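Local structure of attachment invasion locus protein (Yersinia pestis, 3QRC) at residues 10-15 with 146-151. The protein probably promotes entry of the pathogen into eukaryotic cells, by a mechanism not yet known. Residues are numbered along the deposited sequence; the frame is centred on the assembly and turned at random.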
ATOM      1  N   GLY A  10       6.225  -7.028  -0.830  1.00 29.84           N
ATOM      2  CA  GLY A  10       5.530  -7.104  -2.093  1.00 35.52           C
ATOM      3  C   GLY A  10       5.660  -5.853  -2.916  1.00 31.70           C
ATOM      4  O   GLY A  10       6.075  -4.818  -2.411  1.00 25.99           O
ATOM      5  N   TYR A  11       5.321  -5.997  -4.194  1.00 27.03           N
ATOM      6  CA  TYR A  11       5.318  -4.867  -5.108  0.67 24.07           C
ATOM      7  C   TYR A  11       3.988  -4.130  -4.949  0.96 25.07           C
ATOM      8  O   TYR A  11       2.955  -4.731  -4.660  1.00 25.74           O
ATOM      9  CB  TYR A  11       5.491  -5.364  -6.540  0.67 30.16           C
ATOM     10  CG  TYR A  11       6.764  -6.149  -6.754  0.67 38.86           C
ATOM     11  CD1 TYR A  11       7.854  -5.574  -7.393  0.67 47.97           C
ATOM     12  CD2 TYR A  11       6.881  -7.466  -6.315  0.67 41.39           C
ATOM     13  CE1 TYR A  11       9.024  -6.286  -7.598  0.67 40.57           C
ATOM     14  CE2 TYR A  11       8.051  -8.183  -6.513  0.67 41.03           C
ATOM     15  CZ  TYR A  11       9.116  -7.586  -7.153  0.67 48.31           C
ATOM     16  OH  TYR A  11      10.282  -8.288  -7.358  0.67 62.44           O
ATOM     17  N   ALA A  12       4.034  -2.809  -5.109  1.00 22.83           N
ATOM     18  CA  ALA A  12       2.823  -2.002  -5.010  1.00 24.62           C
ATOM     19  C   ALA A  12       2.786  -1.028  -6.182  1.00 22.41           C
ATOM     20  O   ALA A  12       3.821  -0.522  -6.597  1.00 21.61           O
ATOM     21  CB  ALA A  12       2.790  -1.236  -3.683  1.00 22.82           C
ATOM     22  N   GLN A  13       1.601  -0.788  -6.730  1.00 22.96           N
ATOM     23  CA  GLN A  13       1.474   0.173  -7.827  1.00 22.43           C
ATOM     24  C   GLN A  13       0.184   0.949  -7.642  1.00 18.21           C
ATOM     25  O   GLN A  13      -0.846   0.358  -7.334  1.00 23.04           O
ATOM     26  CB  GLN A  13       1.470  -0.536  -9.184  1.00 27.49           C
ATOM     27  CG  GLN A  13       1.329   0.419 -10.373  1.00 34.54           C
ATOM     28  CD  GLN A  13       1.285  -0.316 -11.705  1.00 51.14           C
ATOM     29  OE1 GLN A  13       0.354  -0.149 -12.494  1.00 50.00           O
ATOM     30  NE2 GLN A  13       2.294  -1.131 -11.960  1.00 38.21           N
ATOM     31  N   SER A  14       0.256   2.266  -7.839  1.00 21.50           N
ATOM     32  CA  SER A  14      -0.889   3.151  -7.659  1.00 18.61           C
ATOM     33  C   SER A  14      -1.358   3.731  -8.994  1.00 22.74           C
ATOM     34  O   SER A  14      -0.579   3.948  -9.905  1.00 24.58           O
ATOM     35  CB  SER A  14      -0.539   4.313  -6.712  1.00 19.52           C
ATOM     36  OG  SER A  14      -0.194   3.853  -5.407  1.00 19.68           O
ATOM     37  N   ARG A  15      -2.650   3.983  -9.080  1.00 20.99           N
ATOM     38  CA  ARG A  15      -3.253   4.723 -10.166  1.00 24.64           C
ATOM     39  C   ARG A  15      -3.790   5.958  -9.469  1.00 22.22           C
ATOM     40  O   ARG A  15      -4.619   5.863  -8.550  1.00 23.62           O
ATOM     41  CB  ARG A  15      -4.393   3.900 -10.751  1.00 27.04           C
ATOM     42  CG  ARG A  15      -5.010   4.435 -12.025  1.00 36.50           C
ATOM     43  CD  ARG A  15      -5.829   3.311 -12.690  1.00 37.98           C
ATOM     44  NE  ARG A  15      -5.983   3.536 -14.126  1.00 49.75           N
ATOM     45  CZ  ARG A  15      -7.018   4.162 -14.679  1.00 56.08           C
ATOM     46  NH1 ARG A  15      -8.007   4.608 -13.915  1.00 59.50           N
ATOM     47  NH2 ARG A  15      -7.064   4.337 -15.992  1.00 47.55           N
ATOM     48  N   VAL A 146      -6.467   7.825  -5.102  1.00 17.20           N
ATOM     49  CA  VAL A 146      -5.317   6.959  -5.213  1.00 15.48           C
ATOM     50  C   VAL A 146      -5.774   5.535  -4.983  1.00 20.46           C
ATOM     51  O   VAL A 146      -6.257   5.212  -3.901  1.00 18.66           O
ATOM     52  CB  VAL A 146      -4.247   7.298  -4.160  1.00 20.80           C
ATOM     53  CG1 VAL A 146      -3.008   6.419  -4.349  1.00 18.38           C
ATOM     54  CG2 VAL A 146      -3.879   8.767  -4.221  1.00 19.70           C
ATOM     55  N   GLY A 147      -5.653   4.695  -6.007  1.00 18.48           N
ATOM     56  CA  GLY A 147      -5.986   3.282  -5.874  1.00 18.80           C
ATOM     57  C   GLY A 147      -4.706   2.486  -5.975  1.00 25.25           C
ATOM     58  O   GLY A 147      -3.964   2.665  -6.919  1.00 21.90           O
ATOM     59  N   THR A 148      -4.440   1.602  -5.019  1.00 17.14           N
ATOM     60  CA  THR A 148      -3.164   0.894  -4.994  1.00 16.75           C
ATOM     61  C   THR A 148      -3.370  -0.609  -4.936  1.00 25.42           C
ATOM     62  O   THR A 148      -4.099  -1.100  -4.078  1.00 20.22           O
ATOM     63  CB  THR A 148      -2.313   1.369  -3.796  1.00 19.85           C
ATOM     64  OG1 THR A 148      -2.160   2.798  -3.863  1.00 19.94           O
ATOM     65  CG2 THR A 148      -0.931   0.709  -3.805  1.00 20.45           C
ATOM     66  N   TRP A 149      -2.717  -1.331  -5.849  1.00 22.77           N
ATOM     67  CA  TRP A 149      -2.697  -2.792  -5.830  1.00 23.66           C
ATOM     68  C   TRP A 149      -1.359  -3.267  -5.267  1.00 20.12           C
ATOM     69  O   TRP A 149      -0.307  -2.647  -5.503  1.00 23.31           O
ATOM     70  CB  TRP A 149      -2.879  -3.364  -7.252  1.00 25.17           C
ATOM     71  CG  TRP A 149      -4.304  -3.487  -7.674  1.00 43.30           C
ATOM     72  CD1 TRP A 149      -4.995  -2.633  -8.486  1.00 59.30           C
ATOM     73  CD2 TRP A 149      -5.221  -4.529  -7.314  1.00 48.49           C
ATOM     74  NE1 TRP A 149      -6.284  -3.079  -8.656  1.00 60.32           N
ATOM     75  CE2 TRP A 149      -6.450  -4.241  -7.947  1.00 57.80           C
ATOM     76  CE3 TRP A 149      -5.122  -5.679  -6.523  1.00 57.89           C
ATOM     77  CZ2 TRP A 149      -7.572  -5.060  -7.809  1.00 54.96           C
ATOM     78  CZ3 TRP A 149      -6.239  -6.493  -6.387  1.00 54.66           C
ATOM     79  CH2 TRP A 149      -7.447  -6.179  -7.028  1.00 51.68           C
ATOM     80  N   MET A 150      -1.399  -4.359  -4.510  1.00 22.29           N
ATOM     81  CA  MET A 150      -0.194  -4.881  -3.880  1.00 20.63           C
ATOM     82  C   MET A 150      -0.181  -6.396  -4.049  1.00 22.87           C
ATOM     83  O   MET A 150      -1.224  -7.040  -3.932  1.00 22.89           O
ATOM     84  CB  MET A 150      -0.199  -4.549  -2.385  1.00 24.72           C
ATOM     85  CG  MET A 150      -0.486  -3.083  -2.093  1.00 38.45           C
ATOM     86  SD  MET A 150      -0.722  -2.752  -0.345  1.00 32.40           S
ATOM     87  CE  MET A 150      -1.363  -1.077  -0.459  1.00 33.80           C
ATOM     88  N   LEU A 151       1.001  -6.936  -4.333  1.00 23.37           N
ATOM     89  CA  LEU A 151       1.181  -8.373  -4.501  1.00 28.94           C
ATOM     90  C   LEU A 151       2.515  -8.737  -3.882  1.00 22.20           C
ATOM     91  O   LEU A 151       3.554  -8.274  -4.336  1.00 26.52           O
ATOM     92  CB  LEU A 151       1.177  -8.763  -5.990  1.00 33.24           C
ATOM     93  CG  LEU A 151       1.388 -10.264  -6.276  1.00 45.70           C
ATOM     94  CD1 LEU A 151       0.331 -11.119  -5.582  1.00 35.61           C
ATOM     95  CD2 LEU A 151       1.415 -10.563  -7.778  1.00 38.62           C
TER
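Ser14 and Thr148 face each other in a non-hydrogen-bonded pair whose CA atoms lie 4.2 Å apart, and their hydroxyls join directly, Ser14 OG to Thr148 OG1 at 2.7 Å. Both oxygens stand anti to their own carbonyl carbons (chi1 -62° and -55°), which turns each hydroxyl to the other strand. Ser14 OG also bonds Thr51 OG1 on strand 42-57, so this buried polar atom has two hydroxyl partners. Backbone bonding is paired at Tyr11-Leu151, Gln13-Trp149 and Arg15-Gly147, two bonds each. Gly147 N to Arg15 O is nearly straight; Tyr11 N to Leu151 O is more bent at 140°, with the donor above the carbonyl plane. Antiparallel strands 4-18 and 144-156, first and last in the chain, thereby close the eight-stranded barrel of this outer membrane protein. Apolar contact on the inner face is slight: Ala12 CB meets Met150 CG at 4.1 Å, while the extended methionine continues to strands 21-37 and 42-57. On the face that carries Tyr11, Gln13 and Trp149, the Tyr11 ring turns its edge to the backbone oxygen Leu151 O, which lies in the ring plane, a loose 4.0 Å from Tyr11 CD2, and Gln13 OE1 reaches away to Asn26 ND2.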